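Local coordinates for protein putative phosphomethylpyrimidine kinase (Bacteroides thetaiotaomicron, PDB 3MBH) that probably phosphorylates pyridoxal at the expense of ATP as a kinase of the ribokinase clan, and here holds pyridoxal in its pocket, at residues 11-16 and 84-89; 57-62 and 89-94; 145-150 and 185-190; 193-198 and 210-215. One frame throughout, in Å; residues are numbered along the deposited sequence.

From the N terminus, strand 9-17 enters the core of the sheet, and interaction 1 brings it against the loop that follows strand 80-83, closing a long loop beside the pyridoxal pocket. Interaction 2 crosses it: its segment 57-62 lies within that loop, while 89-94 runs on from 84-89 through the shared Pro-89. The two touch where Ser-88 OG and Thr-61 OG1 stand 2.8 Å apart. Interaction 3 follows, closing the loop from the start of helix 147-154 through helix 164-176 to strand 181-189. Interaction 4 closes the hairpin of strands 195-202 and 207-213, and Ser-197 N lies 2.8 Å from Val-187 O of interaction 3. All four reach the same mixed sheet.

Interaction 1 of 4, residues 11-16 and 84-89; sequences AAVHDL and GYLGSP. With PXL (3-hydroxy-5-(hydroxymethyl)-2-methylisonicotinaldehyde), chain G.
A single water is gripped by His-14 and Tyr-85: it lies 2.9 Å from His-14 ND1, in the plane of the imidazole, accepts from Tyr-85 N, and meets OP4 of pyridoxal only weakly. The contact belongs to the ribokinase-type core, where strand 9-17 runs parallel to strand 80-83 and the loop after the latter lines the substrate pocket. Just past the end of strand 80-83, Gly-84 N donates to Val-13 O at 2.8 Å with an N-H...O angle of 158°. Having no side chain, Gly-84 lets its backbone lie close over the His-14 ring, its N 3.4 Å above the ring plane and toward the rim. Asp-15 brings its carboxylate up to the ligand's pyridine nitrogen, with OD1 2.6 Å from pyridoxal N1 and close to the plane of the pyridine ring. The other oxygen, OD2, is hydrogen-bonded to Ser-17 and Ser-23, which would hold the group's rotation. The Tyr-85 ring, its CG anti to the backbone N (chi1 -174°), stands 77° from the carboxylate plane and spreads one face over the ligand. An alanine here would probably leave pyridoxal without its aromatic cover on that side, and Phe-125 without the ring it meets. Val-13 CG1 also touches Leu-86 CD2. On the covering face, the ligand's C2A methyl sits 3.7 Å above the centre of the Tyr-85 ring.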
loop_
_atom_site.group_PDB
_atom_site.type_symbol
_atom_site.label_atom_id
_atom_site.label_comp_id
_atom_site.label_asym_id
_atom_site.label_seq_id
_atom_site.Cartn_x
_atom_site.Cartn_y
_atom_site.Cartn_z
ATOM N N ALA A 11 -27.759 -6.706 2.295
ATOM C CA ALA A 11 -28.815 -6.666 1.297
ATOM C C ALA A 11 -28.990 -5.167 0.908
ATOM O O ALA A 11 -29.272 -4.338 1.776
ATOM C CB ALA A 11 -30.139 -7.282 1.857
ATOM N N ALA A 12 -28.851 -4.856 -0.385
ATOM C CA ALA A 12 -28.887 -3.518 -0.910
ATOM C C ALA A 12 -30.169 -3.296 -1.707
ATOM O O ALA A 12 -30.337 -3.835 -2.810
ATOM C CB ALA A 12 -27.633 -3.227 -1.772
ATOM N N VAL A 13 -31.089 -2.551 -1.113
ATOM C CA VAL A 13 -32.430 -2.274 -1.672
ATOM C C VAL A 13 -32.401 -0.871 -2.358
ATOM O O VAL A 13 -32.732 0.136 -1.758
ATOM C CB VAL A 13 -33.550 -2.387 -0.589
ATOM C CG1 VAL A 13 -34.935 -2.357 -1.278
ATOM C CG2 VAL A 13 -33.327 -3.669 0.307
ATOM N N HIS A 14 -31.946 -0.874 -3.610
ATOM C CA HIS A 14 -31.701 0.294 -4.378
ATOM C C HIS A 14 -31.991 -0.058 -5.824
ATOM O O HIS A 14 -32.043 -1.236 -6.186
ATOM C CB HIS A 14 -30.226 0.727 -4.311
ATOM C CG HIS A 14 -29.744 1.098 -2.942
ATOM N ND1 HIS A 14 -29.575 2.407 -2.557
ATOM C CD2 HIS A 14 -29.296 0.343 -1.913
ATOM C CE1 HIS A 14 -29.129 2.450 -1.311
ATOM N NE2 HIS A 14 -28.951 1.209 -0.888
ATOM N N ASP A 15 -32.156 0.967 -6.645
ATOM C CA ASP A 15 -32.272 0.799 -8.060
ATOM C C ASP A 15 -30.930 0.506 -8.781
ATOM O O ASP A 15 -29.827 0.698 -8.243
ATOM C CB ASP A 15 -32.941 2.021 -8.636
ATOM C CG ASP A 15 -32.029 3.221 -8.617
ATOM O OD1 ASP A 15 -32.052 3.983 -7.589
ATOM O OD2 ASP A 15 -31.212 3.337 -9.580
ATOM N N LEU A 16 -31.045 -0.001 -10.017
ATOM C CA LEU A 16 -29.922 -0.186 -10.929
ATOM C C LEU A 16 -30.092 0.800 -12.056
ATOM O O LEU A 16 -31.042 0.692 -12.838
ATOM C CB LEU A 16 -29.861 -1.592 -11.483
ATOM C CG LEU A 16 -28.587 -1.983 -12.306
ATOM C CD1 LEU A 16 -27.357 -2.130 -11.381
ATOM C CD2 LEU A 16 -28.774 -3.239 -13.097
ATOM N N GLY A 84 -32.341 2.504 -0.225
ATOM C CA GLY A 84 -32.310 3.830 -0.815
ATOM C C GLY A 84 -33.491 4.099 -1.738
ATOM O O GLY A 84 -34.709 4.027 -1.322
ATOM N N TYR A 85 -33.174 4.485 -2.959
ATOM C CA TYR A 85 -34.202 4.828 -3.934
ATOM C C TYR A 85 -35.136 3.629 -4.166
ATOM O O TYR A 85 -34.703 2.585 -4.550
ATOM C CB TYR A 85 -33.544 5.289 -5.231
ATOM C CG TYR A 85 -34.472 5.812 -6.319
ATOM C CD1 TYR A 85 -35.246 4.931 -7.075
ATOM C CD2 TYR A 85 -34.599 7.190 -6.575
ATOM C CE1 TYR A 85 -36.092 5.383 -8.057
ATOM C CE2 TYR A 85 -35.430 7.634 -7.572
ATOM C CZ TYR A 85 -36.194 6.716 -8.302
ATOM O OH TYR A 85 -37.028 7.130 -9.305
ATOM N N LEU A 86 -36.426 3.829 -3.961
ATOM C CA LEU A 86 -37.456 2.811 -4.157
ATOM C C LEU A 86 -38.293 3.123 -5.386
ATOM O O LEU A 86 -38.452 4.272 -5.780
ATOM C CB LEU A 86 -38.373 2.733 -2.930
ATOM C CG LEU A 86 -37.647 2.523 -1.611
ATOM C CD1 LEU A 86 -38.643 2.456 -0.398
ATOM C CD2 LEU A 86 -36.765 1.276 -1.623
ATOM N N GLY A 87 -38.803 2.101 -6.018
ATOM C CA GLY A 87 -39.454 2.253 -7.318
ATOM C C GLY A 87 -40.950 2.530 -7.362
ATOM O O GLY A 87 -41.477 2.840 -8.427
ATOM N N SER A 88 -41.648 2.390 -6.227
ATOM C CA SER A 88 -43.037 2.797 -6.142
ATOM C C SER A 88 -43.413 2.931 -4.660
ATOM O O SER A 88 -42.725 2.438 -3.790
ATOM C CB SER A 88 -43.973 1.758 -6.830
ATOM O OG SER A 88 -44.187 0.629 -5.965
ATOM N N PRO A 89 -44.530 3.573 -4.360
ATOM C CA PRO A 89 -44.955 3.613 -2.951
ATOM C C PRO A 89 -45.311 2.260 -2.325
ATOM O O PRO A 89 -45.286 2.132 -1.097
ATOM C CB PRO A 89 -46.163 4.556 -2.965
ATOM C CG PRO A 89 -45.988 5.324 -4.273
ATOM C CD PRO A 89 -45.332 4.426 -5.235
HETATM O OP4 PXL G . -29.977 8.216 -4.318
HETATM C C5A PXL G . -30.069 9.137 -5.393
HETATM C C5 PXL G . -30.755 8.447 -6.577
HETATM C C6 PXL G . -30.902 7.083 -6.732
HETATM N N1 PXL G . -31.539 6.555 -7.777
HETATM C C2 PXL G . -32.066 7.234 -8.817
HETATM C C3 PXL G . -31.955 8.699 -8.777
HETATM C C4 PXL G . -31.297 9.301 -7.593
HETATM C C4A PXL G . -31.057 10.733 -7.427
HETATM O O4A PXL G . -31.213 11.344 -8.437
HETATM O O3 PXL G . -32.469 9.521 -9.705
HETATM C C2A PXL G . -32.693 6.408 -9.928
HETATM O O HOH W 1 -30.275 4.890 -3.839
#

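Interaction 2 of 4, residues 57-62 and 89-94; sequences FLDLTD and PRQIQI
Asp-59 meets Arg-90, whose chain bends at chi3, at an oblique angle, their carboxylate and guanidinium planes turned 63° apart, and the salt bridge runs from Arg-90 NH2 to Asp-59 OD2 at 2.9 Å. NH2 comes nearly along the C-O axis of that oxygen, yet the oxygen is tilted out of the guanidinium plane. The pair lies in a salt-bridge network between an Asx turn at the end of strand 57-59 and the start of helix 91-102. In the turn, Asp-59 OD1 accepts from Thr-61 N at 2.9 Å, the donor rising 53° out of the carboxylate plane. Asp-62 faces the guanidinium edge, but its OD1 is a long 4.0 Å from Arg-90 NH1; a water that accepts from NH1 also lies near Asp-62 OD2. Thr-61 stands across the arginine at about a right angle, its CG2 3.3 Å from Arg-90 NH1. Gln-91 runs past Asp-59 in the opposite direction, giving OD1 a weak bond; the firmer one joins Thr-61, NE2 donating to OG1 at 3.0 Å (164°), with the oxygen in the amide plane. The amide is fixed at both ends, since OE1 takes Gly-87 N and NE2 also reaches Thr-43 O. An alanine in place of Asp-59 would probably leave Arg-90 NH2 without its charged mate and Thr-61 N without the acceptor that closes the turn. Leu-60, mid-turn, points away from the helix and packs on Leu-58 of a neighbouring subunit. Ile-94 CD1 closes against Thr-61 CG2 at 3.7 Å.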
loop_
_atom_site.group_PDB
_atom_site.type_symbol
_atom_site.label_atom_id
_atom_site.label_comp_id
_atom_site.label_asym_id
_atom_site.label_seq_id
_atom_site.Cartn_x
_atom_site.Cartn_y
_atom_site.Cartn_z
ATOM N N PHE A 57 -37.436 3.765 -17.386
ATOM C CA PHE A 57 -37.804 3.375 -16.051
ATOM C C PHE A 57 -38.617 2.069 -16.073
ATOM O O PHE A 57 -39.623 1.975 -16.743
ATOM C CB PHE A 57 -38.631 4.487 -15.407
ATOM C CG PHE A 57 -38.980 4.214 -13.996
ATOM C CD1 PHE A 57 -38.067 4.450 -13.000
ATOM C CD2 PHE A 57 -40.197 3.633 -13.661
ATOM C CE1 PHE A 57 -38.351 4.176 -11.677
ATOM C CE2 PHE A 57 -40.495 3.344 -12.333
ATOM C CZ PHE A 57 -39.581 3.629 -11.341
ATOM N N LEU A 58 -38.155 1.065 -15.336
ATOM C CA LEU A 58 -38.898 -0.151 -15.116
ATOM C C LEU A 58 -38.996 -0.399 -13.580
ATOM O O LEU A 58 -37.983 -0.633 -12.893
ATOM C CB LEU A 58 -38.217 -1.338 -15.788
ATOM C CG LEU A 58 -38.958 -2.684 -15.650
ATOM C CD1 LEU A 58 -40.327 -2.747 -16.386
ATOM C CD2 LEU A 58 -38.033 -3.786 -16.105
ATOM N N ASP A 59 -40.229 -0.434 -13.107
ATOM C CA ASP A 59 -40.583 -0.590 -11.697
ATOM C C ASP A 59 -40.452 -2.054 -11.400
ATOM O O ASP A 59 -41.101 -2.856 -12.046
ATOM C CB ASP A 59 -42.069 -0.153 -11.522
ATOM C CG ASP A 59 -42.629 -0.402 -10.089
ATOM O OD1 ASP A 59 -41.906 -0.778 -9.143
ATOM O OD2 ASP A 59 -43.847 -0.165 -9.908
ATOM N N LEU A 60 -39.651 -2.426 -10.424
ATOM C CA LEU A 60 -39.493 -3.862 -10.109
ATOM C C LEU A 60 -40.275 -4.340 -8.850
ATOM O O LEU A 60 -39.967 -5.435 -8.298
ATOM C CB LEU A 60 -38.011 -4.227 -9.997
ATOM C CG LEU A 60 -37.151 -4.114 -11.274
ATOM C CD1 LEU A 60 -35.693 -4.350 -10.872
ATOM C CD2 LEU A 60 -37.621 -5.092 -12.349
ATOM N N THR A 61 -41.269 -3.543 -8.429
ATOM C CA THR A 61 -42.059 -3.818 -7.224
ATOM C C THR A 61 -42.532 -5.261 -7.202
ATOM O O THR A 61 -42.360 -5.947 -6.201
ATOM C CB THR A 61 -43.302 -2.891 -7.089
ATOM O OG1 THR A 61 -42.865 -1.522 -7.093
ATOM C CG2 THR A 61 -44.170 -3.204 -5.784
ATOM N N ASP A 62 -43.108 -5.715 -8.310
ATOM C CA ASP A 62 -43.647 -7.043 -8.307
ATOM C C ASP A 62 -42.640 -8.195 -8.403
ATOM O O ASP A 62 -43.007 -9.337 -8.125
ATOM C CB ASP A 62 -44.717 -7.152 -9.349
ATOM C CG ASP A 62 -45.883 -6.194 -9.059
ATOM O OD1 ASP A 62 -46.309 -6.104 -7.889
ATOM O OD2 ASP A 62 -46.337 -5.515 -10.009
ATOM N N PRO A 89 -44.530 3.573 -4.360
ATOM C CA PRO A 89 -44.955 3.613 -2.951
ATOM C C PRO A 89 -45.311 2.260 -2.325
ATOM O O PRO A 89 -45.286 2.132 -1.097
ATOM C CB PRO A 89 -46.163 4.556 -2.965
ATOM C CG PRO A 89 -45.988 5.324 -4.273
ATOM C CD PRO A 89 -45.332 4.426 -5.235
ATOM N N ARG A 90 -45.662 1.281 -3.152
ATOM C CA ARG A 90 -45.966 -0.070 -2.692
ATOM C C ARG A 90 -44.718 -0.770 -2.082
ATOM O O ARG A 90 -44.828 -1.714 -1.336
ATOM C CB ARG A 90 -46.538 -0.903 -3.851
ATOM C CG ARG A 90 -47.916 -0.461 -4.250
ATOM C CD ARG A 90 -48.444 -0.990 -5.574
ATOM N NE ARG A 90 -47.782 -0.293 -6.692
ATOM C CZ ARG A 90 -46.983 -0.866 -7.582
ATOM N NH1 ARG A 90 -46.767 -2.169 -7.578
ATOM N NH2 ARG A 90 -46.456 -0.128 -8.550
ATOM N N GLN A 91 -43.538 -0.306 -2.434
ATOM C CA GLN A 91 -42.328 -0.940 -1.953
ATOM C C GLN A 91 -42.087 -0.697 -0.488
ATOM O O GLN A 91 -41.450 -1.506 0.150
ATOM C CB GLN A 91 -41.094 -0.498 -2.759
ATOM C CG GLN A 91 -41.233 -0.873 -4.225
ATOM C CD GLN A 91 -39.964 -0.728 -5.027
ATOM O OE1 GLN A 91 -38.919 -0.378 -4.475
ATOM N NE2 GLN A 91 -40.060 -0.936 -6.344
ATOM N N ILE A 92 -42.629 0.372 0.067
ATOM C CA ILE A 92 -42.302 0.655 1.460
ATOM C C ILE A 92 -42.719 -0.511 2.360
ATOM O O ILE A 92 -41.930 -0.999 3.152
ATOM C CB ILE A 92 -42.822 1.980 1.965
ATOM C CG1 ILE A 92 -41.869 3.099 1.502
ATOM C CG2 ILE A 92 -42.908 1.929 3.545
ATOM C CD1 ILE A 92 -42.002 3.493 -0.052
ATOM N N GLN A 93 -43.905 -1.032 2.151
ATOM C CA GLN A 93 -44.399 -2.099 3.026
ATOM C C GLN A 93 -43.728 -3.441 2.754
ATOM O O GLN A 93 -43.505 -4.227 3.653
ATOM C CB GLN A 93 -45.914 -2.214 2.944
ATOM C CG GLN A 93 -46.652 -1.309 3.888
ATOM C CD GLN A 93 -46.293 -1.516 5.401
ATOM O OE1 GLN A 93 -46.138 -2.645 5.904
ATOM N NE2 GLN A 93 -46.142 -0.410 6.092
ATOM N N ILE A 94 -43.421 -3.690 1.504
ATOM C CA ILE A 94 -42.631 -4.882 1.115
ATOM C C ILE A 94 -41.274 -4.849 1.798
ATOM O O ILE A 94 -40.792 -5.851 2.368
ATOM C CB ILE A 94 -42.466 -5.018 -0.414
ATOM C CG1 ILE A 94 -43.840 -5.232 -1.044
ATOM C CG2 ILE A 94 -41.501 -6.191 -0.734
ATOM C CD1 ILE A 94 -43.917 -5.044 -2.580
HETATM O O HOH W 2 -45.518 -2.990 -10.076
#

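Interaction 3 of 4, residues 145-150 and 185-190; sequences PNLTEL and TSVPVH
Leu-147 points its side chain at strand 181-189, with CG anti to the backbone N (chi1 -168°). From there its two methyls part: CD2 rests 3.7 Å from CD of the Pro-188 ring, while CD1 is 4.3 Å from Val-187 CG2. One residue earlier, Asn-146 takes a different rotamer, CG tucked between the backbone N and the carbonyl carbon (chi1 62°). That turns the amide away from the strand and back over the helix start, where OD1 accepts Glu-149 N at 2.8 Å, nearly in line with its C=O. Glu-149 returns the bond, OE1 taking Asn-146 N at 3.0 Å from the anti side of the carboxylate. The two form a capping box at the N terminus of helix 147-154, shortly after the chain leaves strand 142-143, the parallel neighbour of 181-189 in the central sheet. The remaining polar ends bond the backbone at 115-116: Asn-146 ND2 donates to Gly-116 O, and Glu-149 OE2 accepts from Leu-115 N. Across the contact, Thr-185 N donates to Pro-145 O at 2.9 Å. Thr-185 OG1 lies 3.4 Å from Asn-146 CB and shares a hydrogen bond with Ser-186 OG, which lies 3.6 Å from the same CB.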
loop_
_atom_site.group_PDB
_atom_site.type_symbol
_atom_site.label_atom_id
_atom_site.label_comp_id
_atom_site.label_asym_id
_atom_site.label_seq_id
_atom_site.Cartn_x
_atom_site.Cartn_y
_atom_site.Cartn_z
ATOM N N PRO A 145 -31.073 11.263 5.840
ATOM C CA PRO A 145 -31.683 12.312 5.012
ATOM C C PRO A 145 -30.787 13.507 4.718
ATOM O O PRO A 145 -30.052 13.951 5.616
ATOM C CB PRO A 145 -32.774 12.853 5.885
ATOM C CG PRO A 145 -32.381 12.445 7.301
ATOM C CD PRO A 145 -31.602 11.219 7.202
ATOM N N ASN A 146 -30.928 14.074 3.518
ATOM C CA ASN A 146 -30.440 15.415 3.258
ATOM C C ASN A 146 -31.420 16.424 3.814
ATOM O O ASN A 146 -32.504 16.054 4.253
ATOM C CB ASN A 146 -30.118 15.666 1.779
ATOM C CG ASN A 146 -31.310 15.545 0.861
ATOM O OD1 ASN A 146 -32.450 15.905 1.223
ATOM N ND2 ASN A 146 -31.052 15.083 -0.373
ATOM N N LEU A 147 -31.069 17.706 3.776
ATOM C CA LEU A 147 -31.918 18.716 4.412
ATOM C C LEU A 147 -33.342 18.742 3.817
ATOM O O LEU A 147 -34.368 18.863 4.539
ATOM C CB LEU A 147 -31.254 20.107 4.333
ATOM C CG LEU A 147 -31.914 21.148 5.219
ATOM C CD1 LEU A 147 -31.767 20.706 6.654
ATOM C CD2 LEU A 147 -31.313 22.509 4.968
ATOM N N THR A 148 -33.418 18.588 2.499
ATOM C CA THR A 148 -34.695 18.527 1.812
ATOM C C THR A 148 -35.569 17.396 2.350
ATOM O O THR A 148 -36.733 17.604 2.693
ATOM C CB THR A 148 -34.495 18.314 0.303
ATOM O OG1 THR A 148 -33.753 19.413 -0.244
ATOM C CG2 THR A 148 -35.857 18.208 -0.427
ATOM N N GLU A 149 -34.983 16.215 2.396
ATOM C CA GLU A 149 -35.643 15.009 2.839
ATOM C C GLU A 149 -36.031 15.136 4.307
ATOM O O GLU A 149 -37.096 14.658 4.712
ATOM C CB GLU A 149 -34.747 13.801 2.586
ATOM C CG GLU A 149 -34.596 13.530 1.135
ATOM C CD GLU A 149 -33.403 12.677 0.752
ATOM O OE1 GLU A 149 -32.454 12.471 1.567
ATOM O OE2 GLU A 149 -33.462 12.184 -0.384
ATOM N N LEU A 150 -35.234 15.858 5.087
ATOM C CA LEU A 150 -35.561 16.069 6.490
ATOM C C LEU A 150 -36.889 16.782 6.640
ATOM O O LEU A 150 -37.735 16.410 7.473
ATOM C CB LEU A 150 -34.493 16.899 7.212
ATOM C CG LEU A 150 -34.970 17.435 8.590
ATOM C CD1 LEU A 150 -34.709 16.421 9.644
ATOM C CD2 LEU A 150 -34.332 18.685 8.894
ATOM N N THR A 185 -27.559 15.433 6.058
ATOM C CA THR A 185 -26.534 15.947 5.170
ATOM C C THR A 185 -27.009 17.213 4.413
ATOM O O THR A 185 -28.150 17.606 4.451
ATOM C CB THR A 185 -26.106 14.917 4.162
ATOM O OG1 THR A 185 -27.089 14.845 3.117
ATOM C CG2 THR A 185 -25.884 13.567 4.830
ATOM N N SER A 186 -26.078 17.844 3.744
ATOM C CA SER A 186 -26.341 18.960 2.848
ATOM C C SER A 186 -26.942 20.175 3.540
ATOM O O SER A 186 -27.824 20.838 2.963
ATOM C CB SER A 186 -27.245 18.511 1.701
ATOM O OG SER A 186 -26.864 17.207 1.279
ATOM N N VAL A 187 -26.469 20.468 4.756
ATOM C CA VAL A 187 -26.898 21.640 5.466
ATOM C C VAL A 187 -26.041 22.843 5.036
ATOM O O VAL A 187 -24.832 22.812 5.107
ATOM C CB VAL A 187 -26.834 21.458 6.983
ATOM C CG1 VAL A 187 -27.389 22.754 7.694
ATOM C CG2 VAL A 187 -27.615 20.173 7.405
ATOM N N PRO A 188 -26.676 23.925 4.582
ATOM C CA PRO A 188 -25.913 25.126 4.243
ATOM C C PRO A 188 -25.166 25.755 5.425
ATOM O O PRO A 188 -25.547 25.611 6.597
ATOM C CB PRO A 188 -26.980 26.096 3.789
ATOM C CG PRO A 188 -28.098 25.241 3.279
ATOM C CD PRO A 188 -28.084 24.016 4.157
ATOM N N VAL A 189 -24.106 26.466 5.102
ATOM C CA VAL A 189 -23.300 27.084 6.118
ATOM C C VAL A 189 -23.496 28.582 5.982
ATOM O O VAL A 189 -23.290 29.169 4.912
ATOM C CB VAL A 189 -21.834 26.707 5.973
ATOM C CG1 VAL A 189 -20.963 27.436 7.057
ATOM C CG2 VAL A 189 -21.686 25.195 6.031
ATOM N N HIS A 190 -23.922 29.191 7.075
ATOM C CA HIS A 190 -24.130 30.634 7.110
ATOM C C HIS A 190 -22.869 31.401 6.670
ATOM O O HIS A 190 -21.760 31.171 7.210
ATOM C CB HIS A 190 -24.534 31.066 8.524
ATOM C CG HIS A 190 -24.989 32.482 8.594
ATOM N ND1 HIS A 190 -26.070 32.941 7.870
ATOM C CD2 HIS A 190 -24.491 33.551 9.259
ATOM C CE1 HIS A 190 -26.233 34.233 8.106
ATOM N NE2 HIS A 190 -25.286 34.624 8.945
#

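Interaction 4 of 4, residues 193-198 and 210-215; sequences PHKTSV and KVTCPY
Thr-196 and Cys-213 form a hydrogen-bonded pair in the antiparallel hairpin of strands 195-202 and 207-213; the axes of its segments 195-198 and 210-213 approach to 4.6 Å. Cys-213 N meets Thr-196 O at 2.7 Å, and the return bond from Thr-196 N is similarly straight. Val-198 and Val-211 repeat the pattern, with Val-198 CB 3.7 Å from Val-211 CG1 on the same buried face. The non-hydrogen-bonded pair between them, Ser-197 with Thr-212, brings its CA atoms to 4.2 Å and turns its side chains to the other face, where Val-189 of strand 181-189 touches both. Looser packing lies at the hairpin's outer end. There Lys-195 runs out extended and crosses Thr-212 at about a right angle, CD 3.8 Å from CG2, before its NZ pairs with Glu-192. Pro-214 is exposed at the centre of an inverse gamma turn, and His-194 packs on Ile-291 of a neighbouring subunit. Beyond the proline, Tyr-215 lies against Ile-252 and Ile-256 of helix 241-257. In Thr-196, OG1 is anti to the backbone N (chi1 -165°), and CG2 falls between that N and the carbonyl carbon, 4.1 Å from the Tyr-215 centroid and 16° off the ring normal, a CH-pi contact over the face.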
loop_
_atom_site.group_PDB
_atom_site.type_symbol
_atom_site.label_atom_id
_atom_site.label_comp_id
_atom_site.label_asym_id
_atom_site.label_seq_id
_atom_site.Cartn_x
_atom_site.Cartn_y
_atom_site.Cartn_z
ATOM N N PRO A 193 -21.016 29.982 1.384
ATOM C CA PRO A 193 -21.802 29.329 0.345
ATOM C C PRO A 193 -21.048 28.270 -0.465
ATOM O O PRO A 193 -21.665 27.583 -1.264
ATOM C CB PRO A 193 -22.226 30.500 -0.552
ATOM C CG PRO A 193 -21.148 31.512 -0.379
ATOM C CD PRO A 193 -20.511 31.306 0.956
ATOM N N HIS A 194 -19.744 28.140 -0.266
ATOM C CA HIS A 194 -18.990 27.078 -0.922
ATOM C C HIS A 194 -18.925 25.834 -0.034
ATOM O O HIS A 194 -18.255 24.859 -0.370
ATOM C CB HIS A 194 -17.573 27.548 -1.267
ATOM C CG HIS A 194 -17.521 28.875 -1.975
ATOM N ND1 HIS A 194 -17.379 28.987 -3.344
ATOM C CD2 HIS A 194 -17.570 30.142 -1.498
ATOM C CE1 HIS A 194 -17.351 30.264 -3.679
ATOM N NE2 HIS A 194 -17.466 30.986 -2.578
ATOM N N LYS A 195 -19.635 25.867 1.093
ATOM C CA LYS A 195 -19.550 24.801 2.076
ATOM C C LYS A 195 -20.872 24.168 2.414
ATOM O O LYS A 195 -21.922 24.762 2.289
ATOM C CB LYS A 195 -18.880 25.312 3.362
ATOM C CG LYS A 195 -17.437 25.772 3.138
ATOM C CD LYS A 195 -16.749 26.054 4.450
ATOM C CE LYS A 195 -15.295 26.456 4.208
ATOM N NZ LYS A 195 -14.626 26.809 5.478
ATOM N N THR A 196 -20.743 22.955 2.915
ATOM C CA THR A 196 -21.807 22.150 3.383
ATOM C C THR A 196 -21.438 21.650 4.798
ATOM O O THR A 196 -20.233 21.559 5.142
ATOM C CB THR A 196 -22.033 20.960 2.388
ATOM O OG1 THR A 196 -23.274 20.374 2.649
ATOM C CG2 THR A 196 -20.980 19.881 2.532
ATOM N N SER A 197 -22.457 21.399 5.616
ATOM C CA SER A 197 -22.281 20.687 6.890
ATOM C C SER A 197 -23.144 19.426 6.965
ATOM O O SER A 197 -24.125 19.271 6.226
ATOM C CB SER A 197 -22.524 21.594 8.094
ATOM O OG SER A 197 -23.673 22.391 7.885
ATOM N N VAL A 198 -22.700 18.506 7.826
ATOM C CA VAL A 198 -23.407 17.301 8.148
ATOM C C VAL A 198 -23.586 17.336 9.668
ATOM O O VAL A 198 -22.660 17.707 10.413
ATOM C CB VAL A 198 -22.622 16.035 7.735
ATOM C CG1 VAL A 198 -23.336 14.752 8.224
ATOM C CG2 VAL A 198 -22.375 15.975 6.180
ATOM N N LYS A 210 -21.129 17.546 14.419
ATOM C CA LYS A 210 -21.168 18.336 13.217
ATOM C C LYS A 210 -19.828 18.272 12.461
ATOM O O LYS A 210 -18.743 18.266 13.065
ATOM C CB LYS A 210 -21.483 19.778 13.610
ATOM C CG LYS A 210 -21.452 20.824 12.482
ATOM C CD LYS A 210 -21.798 22.215 13.059
ATOM C CE LYS A 210 -21.708 23.359 12.053
ATOM N NZ LYS A 210 -22.137 24.694 12.667
ATOM N N VAL A 211 -19.891 18.281 11.151
ATOM C CA VAL A 211 -18.678 18.380 10.349
ATOM C C VAL A 211 -18.963 19.312 9.184
ATOM O O VAL A 211 -20.041 19.277 8.633
ATOM C CB VAL A 211 -18.198 16.980 9.926
ATOM C CG1 VAL A 211 -19.240 16.255 9.125
ATOM C CG2 VAL A 211 -16.879 17.041 9.209
ATOM N N THR A 212 -18.040 20.203 8.875
ATOM C CA THR A 212 -18.222 21.183 7.815
ATOM C C THR A 212 -17.221 20.854 6.740
ATOM O O THR A 212 -16.072 20.627 7.059
ATOM C CB THR A 212 -17.985 22.633 8.331
ATOM O OG1 THR A 212 -19.037 22.957 9.242
ATOM C CG2 THR A 212 -18.021 23.697 7.164
ATOM N N CYS A 213 -17.644 20.891 5.490
ATOM C CA CYS A 213 -16.755 20.535 4.407
ATOM C C CYS A 213 -16.863 21.492 3.258
ATOM O O CYS A 213 -17.924 22.105 3.047
ATOM C CB CYS A 213 -17.089 19.143 3.931
ATOM S SG CYS A 213 -16.889 17.944 5.269
ATOM N N PRO A 214 -15.770 21.621 2.497
ATOM C CA PRO A 214 -15.806 22.566 1.401
ATOM C C PRO A 214 -16.196 21.858 0.117
ATOM O O PRO A 214 -15.362 21.649 -0.784
ATOM C CB PRO A 214 -14.379 23.095 1.355
ATOM C CG PRO A 214 -13.553 21.878 1.759
ATOM C CD PRO A 214 -14.411 21.076 2.679
ATOM N N TYR A 215 -17.448 21.441 0.081
ATOM C CA TYR A 215 -18.031 20.906 -1.132
ATOM C C TYR A 215 -19.527 21.041 -1.060
ATOM O O TYR A 215 -20.111 21.235 0.017
ATOM C CB TYR A 215 -17.588 19.474 -1.424
ATOM C CG TYR A 215 -18.078 18.402 -0.448
ATOM C CD1 TYR A 215 -19.339 17.857 -0.566
ATOM C CD2 TYR A 215 -17.249 17.914 0.560
ATOM C CE1 TYR A 215 -19.781 16.847 0.312
ATOM C CE2 TYR A 215 -17.681 16.896 1.443
ATOM C CZ TYR A 215 -18.963 16.383 1.314
ATOM O OH TYR A 215 -19.410 15.431 2.193
#